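Local coordinates for broad specificity aminotransferase (Leishmania mexicana, PDB 4WB0), which catalyses pyridoxal phosphate-dependent transamination with relaxed selectivity for its substrates, working as a homodimer, at the interface of chains A and B. Residues are numbered along the deposited sequence; one frame, centred on the assembly and turned at random. Chains: chain A, Broad specificity aminotransferase; chain B, Broad specificity aminotransferase.

Contact 1: the interface of chains A and B. Residues chain A 262-266; chain B 74-76.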
loop_
_atom_site.group_PDB
_atom_site.type_symbol
_atom_site.label_atom_id
_atom_site.label_comp_id
_atom_site.label_asym_id
_atom_site.label_seq_id
_atom_site.Cartn_x
_atom_site.Cartn_y
_atom_site.Cartn_z
ATOM N N GLY A 262 -17.346 2.287 -5.492
ATOM C CA GLY A 262 -16.799 3.519 -5.946
ATOM C C GLY A 262 -15.688 4.075 -5.074
ATOM O O GLY A 262 -15.453 5.280 -5.067
ATOM N N LEU A 263 -15.026 3.202 -4.354
ATOM C CA LEU A 263 -14.004 3.642 -3.399
ATOM C C LEU A 263 -12.624 3.621 -4.069
ATOM O O LEU A 263 -11.662 3.225 -3.444
ATOM C CB LEU A 263 -14.027 2.727 -2.173
ATOM C CG LEU A 263 -15.285 2.969 -1.339
ATOM C CD1 LEU A 263 -15.215 1.959 -0.173
ATOM C CD2 LEU A 263 -15.364 4.431 -0.886
ATOM N N TYR A 264 -12.539 4.087 -5.318
ATOM C CA TYR A 264 -11.286 3.982 -6.083
ATOM C C TYR A 264 -10.078 4.558 -5.308
ATOM O O TYR A 264 -9.036 3.927 -5.232
ATOM C CB TYR A 264 -11.372 4.727 -7.419
ATOM C CG TYR A 264 -12.594 4.384 -8.276
ATOM C CD1 TYR A 264 -13.781 5.072 -8.139
ATOM C CD2 TYR A 264 -12.528 3.380 -9.235
ATOM C CE1 TYR A 264 -14.924 4.739 -8.941
ATOM C CE2 TYR A 264 -13.633 3.035 -10.006
ATOM C CZ TYR A 264 -14.825 3.727 -9.865
ATOM O OH TYR A 264 -15.927 3.375 -10.641
ATOM N N SER A 265 -10.255 5.740 -4.744
ATOM C CA SER A 265 -9.167 6.457 -4.116
ATOM C C SER A 265 -8.796 5.908 -2.756
ATOM O O SER A 265 -7.748 6.307 -2.245
ATOM C CB SER A 265 -9.481 7.928 -3.981
ATOM O OG SER A 265 -10.715 8.131 -3.323
ATOM N N GLU A 266 -9.590 5.014 -2.170
ATOM C CA GLU A 266 -9.315 4.639 -0.786
ATOM C C GLU A 266 -8.659 3.254 -0.707
ATOM O O GLU A 266 -8.132 2.900 0.346
ATOM C CB GLU A 266 -10.576 4.771 0.093
ATOM C CG GLU A 266 -11.051 6.253 0.254
ATOM C CD GLU A 266 -9.900 7.305 0.394
ATOM O OE1 GLU A 266 -8.898 7.100 1.176
ATOM O OE2 GLU A 266 -10.006 8.338 -0.339
ATOM N N ASN B 74 -14.669 13.858 -4.496
ATOM C CA ASN B 74 -15.066 12.578 -5.081
ATOM C C ASN B 74 -14.032 11.527 -4.696
ATOM O O ASN B 74 -13.103 11.816 -3.948
ATOM C CB ASN B 74 -15.267 12.667 -6.622
ATOM C CG ASN B 74 -13.989 12.973 -7.409
ATOM O OD1 ASN B 74 -12.893 12.503 -7.099
ATOM N ND2 ASN B 74 -14.145 13.791 -8.453
ATOM N N TYR B 75 -14.233 10.308 -5.178
ATOM C CA TYR B 75 -13.333 9.195 -4.870
ATOM C C TYR B 75 -12.570 8.626 -6.049
ATOM O O TYR B 75 -12.161 7.437 -6.043
ATOM C CB TYR B 75 -14.149 8.073 -4.216
ATOM C CG TYR B 75 -14.677 8.408 -2.827
ATOM C CD1 TYR B 75 -15.914 9.049 -2.646
ATOM C CD2 TYR B 75 -13.926 8.105 -1.698
ATOM C CE1 TYR B 75 -16.383 9.348 -1.357
ATOM C CE2 TYR B 75 -14.394 8.377 -0.434
ATOM C CZ TYR B 75 -15.600 9.004 -0.261
ATOM O OH TYR B 75 -15.978 9.281 1.048
ATOM N N GLU B 76 -12.322 9.444 -7.047
ATOM C CA GLU B 76 -11.701 8.941 -8.238
ATOM C C GLU B 76 -10.228 8.671 -7.974
ATOM O O GLU B 76 -9.638 9.269 -7.099
ATOM C CB GLU B 76 -11.862 9.946 -9.400
ATOM C CG GLU B 76 -13.332 10.259 -9.733
ATOM C CD GLU B 76 -14.140 8.961 -10.113
ATOM O OE1 GLU B 76 -13.712 8.233 -11.039
ATOM O OE2 GLU B 76 -15.187 8.700 -9.490
#

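Contact 2: the interface of chains A and B. Residues chain A 265-266, 302; chain B 75, 299-302.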
loop_
_atom_site.group_PDB
_atom_site.type_symbol
_atom_site.label_atom_id
_atom_site.label_comp_id
_atom_site.label_asym_id
_atom_site.label_seq_id
_atom_site.Cartn_x
_atom_site.Cartn_y
_atom_site.Cartn_z
ATOM N N SER A 265 -10.255 5.740 -4.744
ATOM C CA SER A 265 -9.167 6.457 -4.116
ATOM C C SER A 265 -8.796 5.908 -2.756
ATOM O O SER A 265 -7.748 6.307 -2.245
ATOM C CB SER A 265 -9.481 7.928 -3.981
ATOM O OG SER A 265 -10.715 8.131 -3.323
ATOM N N GLU A 266 -9.590 5.014 -2.170
ATOM C CA GLU A 266 -9.315 4.639 -0.786
ATOM C C GLU A 266 -8.659 3.254 -0.707
ATOM O O GLU A 266 -8.132 2.900 0.346
ATOM C CB GLU A 266 -10.576 4.771 0.093
ATOM C CG GLU A 266 -11.051 6.253 0.254
ATOM C CD GLU A 266 -9.900 7.305 0.394
ATOM O OE1 GLU A 266 -8.898 7.100 1.176
ATOM O OE2 GLU A 266 -10.006 8.338 -0.339
ATOM N N HIS A 302 -9.362 4.021 6.472
ATOM C CA HIS A 302 -10.567 4.734 6.130
ATOM C C HIS A 302 -11.476 4.007 5.152
ATOM O O HIS A 302 -12.699 3.920 5.377
ATOM C CB HIS A 302 -10.199 6.111 5.577
ATOM C CG HIS A 302 -11.381 7.018 5.353
ATOM N ND1 HIS A 302 -12.082 7.597 6.380
ATOM C CD2 HIS A 302 -11.967 7.453 4.207
ATOM C CE1 HIS A 302 -13.032 8.391 5.888
ATOM N NE2 HIS A 302 -12.972 8.333 4.571
ATOM N N TYR B 75 -14.233 10.308 -5.178
ATOM C CA TYR B 75 -13.333 9.195 -4.870
ATOM C C TYR B 75 -12.570 8.626 -6.049
ATOM O O TYR B 75 -12.161 7.437 -6.043
ATOM C CB TYR B 75 -14.149 8.073 -4.216
ATOM C CG TYR B 75 -14.677 8.408 -2.827
ATOM C CD1 TYR B 75 -15.914 9.049 -2.646
ATOM C CD2 TYR B 75 -13.926 8.105 -1.698
ATOM C CE1 TYR B 75 -16.383 9.348 -1.357
ATOM C CE2 TYR B 75 -14.394 8.377 -0.434
ATOM C CZ TYR B 75 -15.600 9.004 -0.261
ATOM O OH TYR B 75 -15.978 9.281 1.048
ATOM N N PRO B 299 -1.933 5.455 -4.561
ATOM C CA PRO B 299 -1.995 5.432 -3.095
ATOM C C PRO B 299 -3.348 5.881 -2.553
ATOM O O PRO B 299 -4.114 6.498 -3.265
ATOM C CB PRO B 299 -0.901 6.426 -2.679
ATOM C CG PRO B 299 -0.889 7.403 -3.834
ATOM C CD PRO B 299 -1.209 6.629 -5.076
ATOM N N PRO B 300 -3.635 5.596 -1.287
ATOM C CA PRO B 300 -4.916 6.051 -0.766
ATOM C C PRO B 300 -4.944 7.551 -0.537
ATOM O O PRO B 300 -3.906 8.105 -0.130
ATOM C CB PRO B 300 -5.044 5.335 0.586
ATOM C CG PRO B 300 -3.647 4.982 0.967
ATOM C CD PRO B 300 -2.883 4.790 -0.319
ATOM N N ALA B 301 -6.109 8.176 -0.707
ATOM C CA ALA B 301 -6.168 9.638 -0.687
ATOM C C ALA B 301 -6.446 10.250 0.690
ATOM O O ALA B 301 -6.039 11.409 0.935
ATOM C CB ALA B 301 -7.215 10.118 -1.674
ATOM N N HIS B 302 -7.143 9.545 1.564
ATOM C CA HIS B 302 -7.725 10.228 2.769
ATOM C C HIS B 302 -6.617 10.820 3.680
ATOM O O HIS B 302 -6.704 11.946 4.075
ATOM C CB HIS B 302 -8.631 9.263 3.599
ATOM C CG HIS B 302 -9.302 9.909 4.788
ATOM N ND1 HIS B 302 -10.290 10.853 4.643
ATOM C CD2 HIS B 302 -9.158 9.726 6.123
ATOM C CE1 HIS B 302 -10.725 11.238 5.833
ATOM N NE2 HIS B 302 -10.057 10.576 6.749
HETATM O O HOH W 1 -14.039 10.191 2.866
#

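Contact 3: the interface of chains A and B. Residues chain A 57, 61-62, 65; chain B 72-75.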
loop_
_atom_site.group_PDB
_atom_site.type_symbol
_atom_site.label_atom_id
_atom_site.label_comp_id
_atom_site.label_asym_id
_atom_site.label_seq_id
_atom_site.Cartn_x
_atom_site.Cartn_y
_atom_site.Cartn_z
ATOM N N PRO A 57 -19.820 9.664 -6.549
ATOM C CA PRO A 57 -19.670 9.166 -5.178
ATOM C C PRO A 57 -21.030 8.615 -4.740
ATOM O O PRO A 57 -22.030 9.295 -4.917
ATOM C CB PRO A 57 -19.264 10.421 -4.361
ATOM C CG PRO A 57 -18.824 11.415 -5.358
ATOM C CD PRO A 57 -19.595 11.113 -6.632
ATOM N N VAL A 61 -22.155 5.808 0.393
ATOM C CA VAL A 61 -20.832 6.134 0.880
ATOM C C VAL A 61 -20.890 7.527 1.570
ATOM O O VAL A 61 -20.257 7.728 2.597
ATOM C CB VAL A 61 -19.751 6.104 -0.300
ATOM C CG1 VAL A 61 -18.507 6.887 0.148
ATOM C CG2 VAL A 61 -19.375 4.633 -0.630
ATOM N N ARG A 62 -21.629 8.469 1.017
ATOM C CA ARG A 62 -21.846 9.757 1.700
ATOM C C ARG A 62 -22.484 9.550 3.078
ATOM O O ARG A 62 -22.102 10.232 4.044
ATOM C CB ARG A 62 -22.725 10.704 0.902
ATOM C CG ARG A 62 -22.115 11.301 -0.388
ATOM C CD ARG A 62 -20.768 11.933 -0.184
ATOM N NE ARG A 62 -20.458 12.806 -1.313
ATOM C CZ ARG A 62 -19.245 13.110 -1.751
ATOM N NH1 ARG A 62 -18.174 12.556 -1.187
ATOM N NH2 ARG A 62 -19.109 13.972 -2.768
ATOM N N GLU A 65 -19.687 8.152 5.394
ATOM C CA GLU A 65 -18.738 9.216 5.764
ATOM C C GLU A 65 -19.152 9.872 7.070
ATOM O O GLU A 65 -18.351 10.063 7.988
ATOM C CB GLU A 65 -18.686 10.309 4.704
ATOM C CG GLU A 65 -17.934 9.983 3.436
ATOM C CD GLU A 65 -18.100 11.118 2.377
ATOM O OE1 GLU A 65 -18.824 12.111 2.625
ATOM O OE2 GLU A 65 -17.531 10.987 1.272
ATOM N N ASN B 72 -17.087 18.140 -0.261
ATOM C CA ASN B 72 -17.806 17.340 -1.245
ATOM C C ASN B 72 -16.863 16.840 -2.344
ATOM O O ASN B 72 -17.085 17.045 -3.550
ATOM C CB ASN B 72 -18.969 18.129 -1.867
ATOM C CG ASN B 72 -20.161 18.259 -0.923
ATOM O OD1 ASN B 72 -20.061 17.975 0.272
ATOM N ND2 ASN B 72 -21.311 18.703 -1.469
ATOM N N LEU B 73 -15.791 16.210 -1.900
ATOM C CA LEU B 73 -14.762 15.664 -2.799
ATOM C C LEU B 73 -15.248 14.307 -3.379
ATOM O O LEU B 73 -16.136 13.680 -2.779
ATOM C CB LEU B 73 -13.452 15.449 -2.033
ATOM C CG LEU B 73 -12.892 16.711 -1.368
ATOM C CD1 LEU B 73 -11.807 16.283 -0.431
ATOM C CD2 LEU B 73 -12.385 17.660 -2.455
ATOM N N ASN B 74 -14.669 13.858 -4.496
ATOM C CA ASN B 74 -15.066 12.578 -5.081
ATOM C C ASN B 74 -14.032 11.527 -4.696
ATOM O O ASN B 74 -13.103 11.816 -3.948
ATOM C CB ASN B 74 -15.267 12.667 -6.622
ATOM C CG ASN B 74 -13.989 12.973 -7.409
ATOM O OD1 ASN B 74 -12.893 12.503 -7.099
ATOM N ND2 ASN B 74 -14.145 13.791 -8.453
ATOM N N TYR B 75 -14.233 10.308 -5.178
ATOM C CA TYR B 75 -13.333 9.195 -4.870
ATOM C C TYR B 75 -12.570 8.626 -6.049
ATOM O O TYR B 75 -12.161 7.437 -6.043
ATOM C CB TYR B 75 -14.149 8.073 -4.216
ATOM C CG TYR B 75 -14.677 8.408 -2.827
ATOM C CD1 TYR B 75 -15.914 9.049 -2.646
ATOM C CD2 TYR B 75 -13.926 8.105 -1.698
ATOM C CE1 TYR B 75 -16.383 9.348 -1.357
ATOM C CE2 TYR B 75 -14.394 8.377 -0.434
ATOM C CZ TYR B 75 -15.600 9.004 -0.261
ATOM O OH TYR B 75 -15.978 9.281 1.048
#

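Contact 1: the interface of chains A and B
In this part of the homodimer interface a loop of chain B packs against a loop and short 3-10 turn of chain A, tying B:Tyr75 to an active-site segment of the other subunit. The backbone N of A:Ser265 donates to the carbonyl O of B:Tyr75 at 2.9 Å, with 134° at the hydrogen, reaching it from above the carbonyl plane. The hydroxyl OG of A:Ser265 approaches O of B:Tyr75 at 3.2 Å, a weak bond. With chi1 of 54°, OG of A:Ser265 stands between its own backbone N and carbonyl carbon, where it also donates to the carboxylate OE2 of A:Glu266 at 3.1 Å. Serine probably suits this place: its short side chain reaches the carboxylate and still lets the partner loop come close. The B:Tyr75 ring offers an edge to A:Glu266, whose methylene CG lies in the ring plane, 3.9 Å from CD2. The methyl CD2 of A:Leu263 is 4.0 Å from CD2 of B:Tyr75. A:Gly262, with positive phi and no side chain, brings its carbonyl O to 3.2 Å from CB of B:Tyr75. The chain A residues run from a loop into the 3-10 helix 264-266, just before strand 268-274, in the stretch that carries this family's cofactor-binding lysine.

Contact 2: the interface of chains A and B
The imidazoles of A:His302 and B:His302 stack face to face in the homodimer interface, their centroids 3.6 Å apart and their planes only 4° from parallel. In A:His302 the ring is thrown away from the backbone N (chi1 -172°), toward its counterpart. CB of A:His302 lies 3.8 Å from CD2 of B:His302, and CG sits over CG and CD2 of the partner ring. Farther out, ND1 of A:His302 faces NE2 of B:His302 at 3.6 Å, while CD2 lies over CG and ND1. CE1 meets CE1, and NE2 lies near ND1 and also pairs with a water. A flat, polar ring suits this spot: its face packs on an identical ring while a rim nitrogen is left to pair with a bridging water. Next to the stack, A:Glu266 caps the start of helix B:302-312, its OE1 taking the backbone N-H of B:His302 on the syn lone pair at 3.0 Å. The helix end would probably favour a negative carboxylate here. B:Ala301 N donates to A:Ser265 O at 2.9 Å, and its small side chain probably lets the two backbones come this close. A water joins the subunits, 2.7 Å from A:His302 NE2 and 2.8 Å from the phenol OH of B:Tyr75.

Contact 3: the interface of chains A and B
Helix A:59-71 meets the loop B:72-75 in a helix-against-loop part of the homodimer interface, where A:Arg62 grips the backbone carbonyl of B:Leu73 and probably helps fix that loop on the other subunit. NH1 of A:Arg62 lies 2.8 Å from O of B:Leu73, nearly in line with the carbonyl, and NH2 lies 3.0 Å from it, above the carbonyl plane. The oxygen lies almost exactly in the guanidinium plane, a geometry for which arginine, with its fan of N-H groups, is well suited. The arginine side chain bends at chi2 (-51°), and its flat head is braced within its own subunit. CB of A:Pro57 lies 3.7 Å above the guanidinium plane of A:Arg62, over its centre, and A:Glu65 OE2 takes a hydrogen of A:Arg62 NH1 on its syn lone pair, a salt bridge of 3.0 Å. The rigid A:Pro57 ring also sets its CG 3.9 Å from CA of B:Asn74. B:Tyr75 enters beside this cluster. The branched A:Val61 sets CG1 over one face of the ring, toward its CE1 and CZ side, 3.6 Å from CE1 of B:Tyr75. The phenol OH points to the A:Glu65 carboxylate, but the modelled separation is too short to be trusted, so that pairing stays doubtful. With the salt bridge formed within chain A and the guanidinium directed at a backbone carbonyl, the site probably helps hold the two subunits in register.

B:Tyr75 belongs to all three contacts, so one residue from a loop of chain B joins separate pieces of chain A. Contact 1 and contact 2, whose C-alpha centres are about 6 Å apart, also share A:Ser265 and A:Glu266. Contact 3 lies about 8 Å from contact 1, with B:Asn74 in common, and about 11 Å from contact 2. Together they link helix A:59-71, the 3-10 turn A:264-266 and the starts of the helices that begin near residue 302 in both chains. Shifts at the dimer interface could therefore be felt in the nearby cofactor-binding segment.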